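Local coordinates for protein putative Phosphoglycerate mutase (Plasmodium falciparum, PDB 3EOZ) that belongs to the histidine phosphatase superfamily and probably acts as a protein serine/threonine phosphatase, with phosphoglycerate mutase activity also assigned to its family, at residues B[21-29]-B[148-159]. Sequence-based numbering, arbitrary orientation. Where two conformers were deposited one is given.
With PO4 (phosphate ion), chain E.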
ATOM      1  N   THR B  21      -4.225 -22.623  14.656  1.00 60.26           N
ATOM      2  CA  THR B  21      -2.894 -22.150  14.158  1.00 60.54           C
ATOM      3  C   THR B  21      -2.543 -22.832  12.827  1.00 59.61           C
ATOM      4  O   THR B  21      -3.065 -23.903  12.497  1.00 60.24           O
ATOM      5  CB  THR B  21      -1.747 -22.407  15.183  1.00 60.95           C
ATOM      6  OG1 THR B  21      -2.020 -21.703  16.406  1.00 62.12           O
ATOM      7  CG2 THR B  21      -0.371 -21.948  14.633  1.00 61.27           C
ATOM      8  N   LYS B  22      -1.709 -22.140  12.057  1.00 57.82           N
ATOM      9  CA  LYS B  22      -1.027 -22.649  10.882  1.00 56.17           C
ATOM     10  C   LYS B  22      -0.021 -21.540  10.629  1.00 54.82           C
ATOM     11  O   LYS B  22      -0.417 -20.378  10.502  1.00 54.81           O
ATOM     12  CB  LYS B  22      -1.974 -22.814   9.693  1.00 56.02           C
ATOM     13  CG  LYS B  22      -1.284 -23.308   8.418  1.00 55.94           C
ATOM     14  N   HIS B  23       1.269 -21.856  10.644  1.00 53.02           N
ATOM     15  CA  HIS B  23       2.273 -20.829  10.406  1.00 51.77           C
ATOM     16  C   HIS B  23       3.057 -21.090   9.120  1.00 49.99           C
ATOM     17  O   HIS B  23       3.338 -22.233   8.766  1.00 49.90           O
ATOM     18  CB  HIS B  23       3.192 -20.638  11.604  1.00 51.71           C
ATOM     19  CG  HIS B  23       3.836 -21.896  12.078  1.00 54.17           C
ATOM     20  ND1 HIS B  23       4.399 -22.809  11.211  1.00 55.55           N
ATOM     21  CD2 HIS B  23       4.027 -22.388  13.327  1.00 55.05           C
ATOM     22  CE1 HIS B  23       4.892 -23.820  11.904  1.00 56.44           C
ATOM     23  NE2 HIS B  23       4.684 -23.587  13.190  1.00 56.61           N
ATOM     24  N   ILE B  24       3.370 -20.013   8.408  1.00 47.71           N
ATOM     25  CA  ILE B  24       4.001 -20.103   7.112  1.00 45.81           C
ATOM     26  C   ILE B  24       5.086 -19.066   7.094  1.00 45.18           C
ATOM     27  O   ILE B  24       4.891 -17.956   7.589  1.00 45.53           O
ATOM     28  CB  ILE B  24       3.006 -19.830   5.978  1.00 45.42           C
ATOM     29  CG1 ILE B  24       1.810 -20.811   6.066  1.00 44.66           C
ATOM     30  CG2 ILE B  24       3.717 -19.939   4.620  1.00 43.97           C
ATOM     31  CD1 ILE B  24       0.480 -20.227   5.712  1.00 41.18           C
ATOM     32  N   ILE B  25       6.242 -19.430   6.552  1.00 43.92           N
ATOM     33  CA  ILE B  25       7.355 -18.516   6.460  1.00 42.81           C
ATOM     34  C   ILE B  25       7.880 -18.462   5.046  1.00 41.97           C
ATOM     35  O   ILE B  25       8.336 -19.455   4.507  1.00 41.79           O
ATOM     36  CB  ILE B  25       8.479 -18.902   7.418  1.00 42.60           C
ATOM     37  CG1 ILE B  25       7.967 -18.843   8.860  1.00 43.08           C
ATOM     38  CG2 ILE B  25       9.656 -17.961   7.260  1.00 42.23           C
ATOM     39  CD1 ILE B  25       9.018 -19.176   9.901  1.00 42.55           C
ATOM     40  N   LEU B  26       7.819 -17.276   4.461  1.00 41.49           N
ATOM     41  CA  LEU B  26       8.281 -17.058   3.100  1.00 41.28           C
ATOM     42  C   LEU B  26       9.575 -16.267   3.167  1.00 41.40           C
ATOM     43  O   LEU B  26       9.675 -15.328   3.929  1.00 41.15           O
ATOM     44  CB  LEU B  26       7.225 -16.292   2.295  1.00 40.65           C
ATOM     45  CG  LEU B  26       5.812 -16.885   2.254  1.00 40.39           C
ATOM     46  CD1 LEU B  26       4.893 -16.132   1.229  1.00 37.23           C
ATOM     47  CD2 LEU B  26       5.863 -18.413   1.967  1.00 37.55           C
ATOM     48  N   VAL B  27      10.570 -16.676   2.388  1.00 42.48           N
ATOM     49  CA  VAL B  27      11.880 -16.048   2.399  1.00 43.21           C
ATOM     50  C   VAL B  27      12.254 -15.716   0.978  1.00 44.71           C
ATOM     51  O   VAL B  27      12.287 -16.608   0.150  1.00 45.27           O
ATOM     52  CB  VAL B  27      12.944 -16.980   3.026  1.00 43.17           C
ATOM     53  CG1 VAL B  27      14.291 -16.258   3.161  1.00 41.18           C
ATOM     54  CG2 VAL B  27      12.451 -17.503   4.397  1.00 40.96           C
ATOM     55  N   ARG B  28      12.502 -14.436   0.691  1.00 46.21           N
ATOM     56  CA  ARG B  28      12.892 -13.949  -0.641  0.50 47.18           C
ATOM     57  C   ARG B  28      14.376 -14.244  -0.927  1.00 47.83           C
ATOM     58  O   ARG B  28      15.172 -14.383   0.004  1.00 47.34           O
ATOM     59  CB  ARG B  28      12.594 -12.431  -0.735  0.50 47.25           C
ATOM     60  CG  ARG B  28      13.239 -11.686  -1.918  0.50 48.53           C
ATOM     61  CD  ARG B  28      12.451 -10.451  -2.387  0.50 49.63           C
ATOM     62  NE  ARG B  28      12.403  -9.370  -1.406  0.50 50.86           N
ATOM     63  CZ  ARG B  28      13.299  -8.394  -1.311  0.50 51.56           C
ATOM     64  NH1 ARG B  28      14.336  -8.356  -2.136  0.50 52.03           N
ATOM     65  NH2 ARG B  28      13.156  -7.459  -0.385  0.50 51.94           N
ATOM     66  N   HIS B  29      14.743 -14.336  -2.205  1.00 49.24           N
ATOM     67  CA  HIS B  29      16.147 -14.382  -2.621  1.00 50.32           C
ATOM     68  C   HIS B  29      16.922 -13.154  -2.109  1.00 51.07           C
ATOM     69  O   HIS B  29      16.433 -12.012  -2.157  1.00 51.79           O
ATOM     70  CB  HIS B  29      16.264 -14.416  -4.146  1.00 50.44           C
ATOM     71  CG  HIS B  29      15.590 -15.588  -4.782  1.00 50.92           C
ATOM     72  ND1 HIS B  29      15.184 -16.690  -4.060  1.00 52.22           N
ATOM     73  CD2 HIS B  29      15.274 -15.847  -6.075  1.00 50.64           C
ATOM     74  CE1 HIS B  29      14.614 -17.562  -4.877  1.00 51.00           C
ATOM     75  NE2 HIS B  29      14.659 -17.074  -6.106  1.00 49.69           N
ATOM     76  N   GLU B 148       7.325 -27.539  14.739  1.00 60.46           N
ATOM     77  CA  GLU B 148       8.017 -27.774  13.484  1.00 58.68           C
ATOM     78  C   GLU B 148       7.773 -26.599  12.536  1.00 56.64           C
ATOM     79  O   GLU B 148       6.640 -26.164  12.366  1.00 55.82           O
ATOM     80  CB  GLU B 148       7.541 -29.082  12.858  1.00 58.64           C
ATOM     81  CG  GLU B 148       8.574 -29.721  11.933  1.00 59.69           C
ATOM     82  CD  GLU B 148       8.023 -30.947  11.226  1.00 60.75           C
ATOM     83  OE1 GLU B 148       7.269 -31.690  11.893  1.00 61.78           O
ATOM     84  OE2 GLU B 148       8.326 -31.158  10.020  1.00 58.99           O
ATOM     85  N   TYR B 149       8.846 -26.089  11.942  1.00 54.64           N
ATOM     86  CA  TYR B 149       8.759 -25.062  10.925  1.00 53.34           C
ATOM     87  C   TYR B 149       9.434 -25.495   9.625  1.00 51.59           C
ATOM     88  O   TYR B 149      10.433 -26.184   9.649  1.00 51.25           O
ATOM     89  CB  TYR B 149       9.432 -23.791  11.425  1.00 53.73           C
ATOM     90  CG  TYR B 149       8.645 -23.059  12.481  1.00 55.41           C
ATOM     91  CD1 TYR B 149       7.745 -22.067  12.137  1.00 56.35           C
ATOM     92  CD2 TYR B 149       8.804 -23.358  13.824  1.00 57.49           C
ATOM     93  CE1 TYR B 149       7.016 -21.393  13.103  1.00 57.67           C
ATOM     94  CE2 TYR B 149       8.086 -22.691  14.794  1.00 58.51           C
ATOM     95  CZ  TYR B 149       7.192 -21.701  14.430  1.00 58.96           C
ATOM     96  OH  TYR B 149       6.467 -21.026  15.392  1.00 60.05           O
ATOM     97  N   GLN B 150       8.881 -25.077   8.490  1.00 49.70           N
ATOM     98  CA  GLN B 150       9.580 -25.160   7.207  1.00 48.05           C
ATOM     99  C   GLN B 150       9.716 -23.749   6.632  1.00 46.65           C
ATOM    100  O   GLN B 150       8.876 -22.880   6.887  1.00 46.47           O
ATOM    101  CB  GLN B 150       8.839 -26.039   6.196  1.00 47.96           C
ATOM    102  CG  GLN B 150       8.606 -27.492   6.595  1.00 48.13           C
ATOM    103  CD  GLN B 150       7.423 -27.670   7.496  1.00 48.30           C
ATOM    104  OE1 GLN B 150       6.350 -27.174   7.206  1.00 47.06           O
ATOM    105  NE2 GLN B 150       7.619 -28.366   8.628  1.00 51.17           N
ATOM    106  N   LEU B 151      10.781 -23.537   5.860  1.00 44.90           N
ATOM    107  CA  LEU B 151      11.065 -22.264   5.221  1.00 43.40           C
ATOM    108  C   LEU B 151      10.841 -22.416   3.741  1.00 42.19           C
ATOM    109  O   LEU B 151      11.398 -23.309   3.115  1.00 42.00           O
ATOM    110  CB  LEU B 151      12.507 -21.849   5.471  1.00 43.34           C
ATOM    111  CG  LEU B 151      12.900 -21.641   6.934  1.00 42.95           C
ATOM    112  CD1 LEU B 151      14.386 -21.335   7.056  1.00 43.86           C
ATOM    113  CD2 LEU B 151      12.105 -20.531   7.546  1.00 43.50           C
ATOM    114  N   VAL B 152       9.996 -21.562   3.177  1.00 41.00           N
ATOM    115  CA  VAL B 152       9.715 -21.622   1.757  1.00 39.48           C
ATOM    116  C   VAL B 152      10.483 -20.478   1.128  1.00 39.33           C
ATOM    117  O   VAL B 152      10.194 -19.332   1.403  1.00 39.28           O
ATOM    118  CB  VAL B 152       8.215 -21.509   1.498  1.00 38.98           C
ATOM    119  CG1 VAL B 152       7.905 -21.736   0.033  1.00 37.44           C
ATOM    120  CG2 VAL B 152       7.487 -22.516   2.351  1.00 37.74           C
ATOM    121  N   ILE B 153      11.489 -20.789   0.317  1.00 39.38           N
ATOM    122  CA  ILE B 153      12.267 -19.750  -0.354  1.00 39.82           C
ATOM    123  C   ILE B 153      11.619 -19.450  -1.689  1.00 40.09           C
ATOM    124  O   ILE B 153      11.264 -20.366  -2.428  1.00 40.27           O
ATOM    125  CB  ILE B 153      13.734 -20.122  -0.525  1.00 39.93           C
ATOM    126  CG1 ILE B 153      14.345 -20.401   0.850  1.00 39.65           C
ATOM    127  CG2 ILE B 153      14.495 -18.993  -1.219  1.00 39.46           C
ATOM    128  CD1 ILE B 153      15.811 -20.598   0.794  1.00 40.94           C
ATOM    129  N   CYS B 154      11.454 -18.162  -1.977  1.00 40.14           N
ATOM    130  CA  CYS B 154      10.552 -17.724  -3.048  1.00 40.52           C
ATOM    131  C   CYS B 154      11.128 -16.621  -3.916  1.00 40.30           C
ATOM    132  O   CYS B 154      11.722 -15.663  -3.427  1.00 40.41           O
ATOM    133  CB  CYS B 154       9.252 -17.190  -2.443  1.00 40.29           C
ATOM    134  SG  CYS B 154       8.165 -18.424  -1.751  1.00 41.43           S
ATOM    135  N   HIS B 155      10.914 -16.758  -5.212  1.00 40.54           N
ATOM    136  CA  HIS B 155      11.043 -15.643  -6.131  1.00 40.95           C
ATOM    137  C   HIS B 155       9.983 -14.606  -5.761  1.00 40.08           C
ATOM    138  O   HIS B 155       8.910 -14.946  -5.228  1.00 39.04           O
ATOM    139  CB  HIS B 155      10.830 -16.122  -7.559  1.00 41.61           C
ATOM    140  CG  HIS B 155      11.179 -15.101  -8.596  1.00 46.09           C
ATOM    141  ND1 HIS B 155      10.406 -13.981  -8.839  1.00 49.29           N
ATOM    142  CD2 HIS B 155      12.217 -15.035  -9.463  1.00 49.31           C
ATOM    143  CE1 HIS B 155      10.952 -13.272  -9.811  1.00 49.46           C
ATOM    144  NE2 HIS B 155      12.057 -13.884 -10.202  1.00 49.93           N
ATOM    145  N   GLY B 156      10.292 -13.344  -6.031  1.00 39.62           N
ATOM    146  CA  GLY B 156       9.383 -12.240  -5.734  1.00 39.32           C
ATOM    147  C   GLY B 156       8.022 -12.384  -6.382  1.00 39.49           C
ATOM    148  O   GLY B 156       7.019 -12.036  -5.758  1.00 39.93           O
ATOM    149  N   ASN B 157       7.972 -12.894  -7.613  1.00 39.04           N
ATOM    150  CA  ASN B 157       6.698 -13.104  -8.289  0.50 38.98           C
ATOM    151  C   ASN B 157       5.889 -14.191  -7.585  1.00 39.38           C
ATOM    152  O   ASN B 157       4.659 -14.196  -7.639  1.00 39.85           O
ATOM    153  CB  ASN B 157       6.914 -13.473  -9.767  0.50 38.76           C
ATOM    154  CG  ASN B 157       7.499 -12.318 -10.592  0.50 37.40           C
ATOM    155  OD1 ASN B 157       7.483 -11.164 -10.175  0.50 34.03           O
ATOM    156  ND2 ASN B 157       8.015 -12.641 -11.769  0.50 37.37           N
ATOM    157  N   VAL B 158       6.588 -15.122  -6.935  1.00 38.54           N
ATOM    158  CA  VAL B 158       5.917 -16.182  -6.211  1.00 37.98           C
ATOM    159  C   VAL B 158       5.378 -15.642  -4.881  1.00 38.16           C
ATOM    160  O   VAL B 158       4.183 -15.798  -4.607  1.00 37.67           O
ATOM    161  CB  VAL B 158       6.841 -17.406  -6.008  1.00 38.47           C
ATOM    162  CG1 VAL B 158       6.327 -18.339  -4.845  1.00 36.54           C
ATOM    163  CG2 VAL B 158       6.982 -18.142  -7.339  1.00 35.89           C
ATOM    164  N   ILE B 159       6.237 -14.982  -4.096  1.00 37.83           N
ATOM    165  CA  ILE B 159       5.803 -14.288  -2.880  1.00 38.51           C
ATOM    166  C   ILE B 159       4.595 -13.359  -3.121  1.00 38.79           C
ATOM    167  O   ILE B 159       3.684 -13.249  -2.276  1.00 38.45           O
ATOM    168  CB  ILE B 159       6.927 -13.433  -2.233  1.00 38.35           C
ATOM    169  CG1 ILE B 159       8.052 -14.332  -1.745  1.00 40.86           C
ATOM    170  CG2 ILE B 159       6.377 -12.666  -1.051  1.00 38.23           C
ATOM    171  CD1 ILE B 159       9.003 -13.724  -0.689  1.00 42.25           C
TER
HETATM  172  P   PO4 E 216      13.969 -12.630  -7.084  1.00 92.20           P
HETATM  173  O1  PO4 E 216      13.161 -12.929  -5.838  1.00 92.89           O
HETATM  174  O2  PO4 E 216      13.688 -11.203  -7.493  1.00 93.00           O
HETATM  175  O3  PO4 E 216      15.447 -12.837  -6.813  1.00 93.27           O
HETATM  176  O4  PO4 E 216      13.614 -13.538  -8.217  1.00 91.00           O
HETATM  177  O   HOH W   1       6.510 -23.505   9.265  1.00 37.41           O
HETATM  178  O   HOH W   2       6.288 -22.516   6.394  1.00 36.14           O
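The His23 ring overlaps one face of the Tyr149 ring in an offset stack, with centroids 3.8 Å apart and planes inclined by 15°. With chi1 at 54°, His23 CG lies between the backbone N and carbonyl carbon, turning the ring across the splayed start of two parallel strands; its NE2 is hydrogen-bonded to Glu146 O. The CA atoms of His23 and Tyr149 are 7.8 Å apart, and further on a water spans the gap, accepting from Ile25 N and donating to Gln150 O. Then the strands zip together: Val152 N donates to Ile25 O (3.0 Å, 166° at the hydrogen), Val27 N to Val152 O (2.9 Å) and Cys154 N to Val27 O (2.8 Å). Ile25 CG2 lies alongside Leu151 CD2 at 3.6 Å, facing helix 49-64, whereas Leu26 and Val152 pack toward helix 114-139. Toward the C-terminal side His155 CA sits over one His29 ring face, 4.2 Å from its centroid, a CH-pi contact. His155 ND1 caps the following helix by accepting from Asn157 N in its ring plane (2.9 Å), which should hold the imidazole's rotation, while Gly156 N donates to a phosphate ion, probably from the crystallisation liquor, at the His29 ring edge. Adjacent central strands delivering two histidines to an anion pocket are the hallmark of the histidine phosphatase fold.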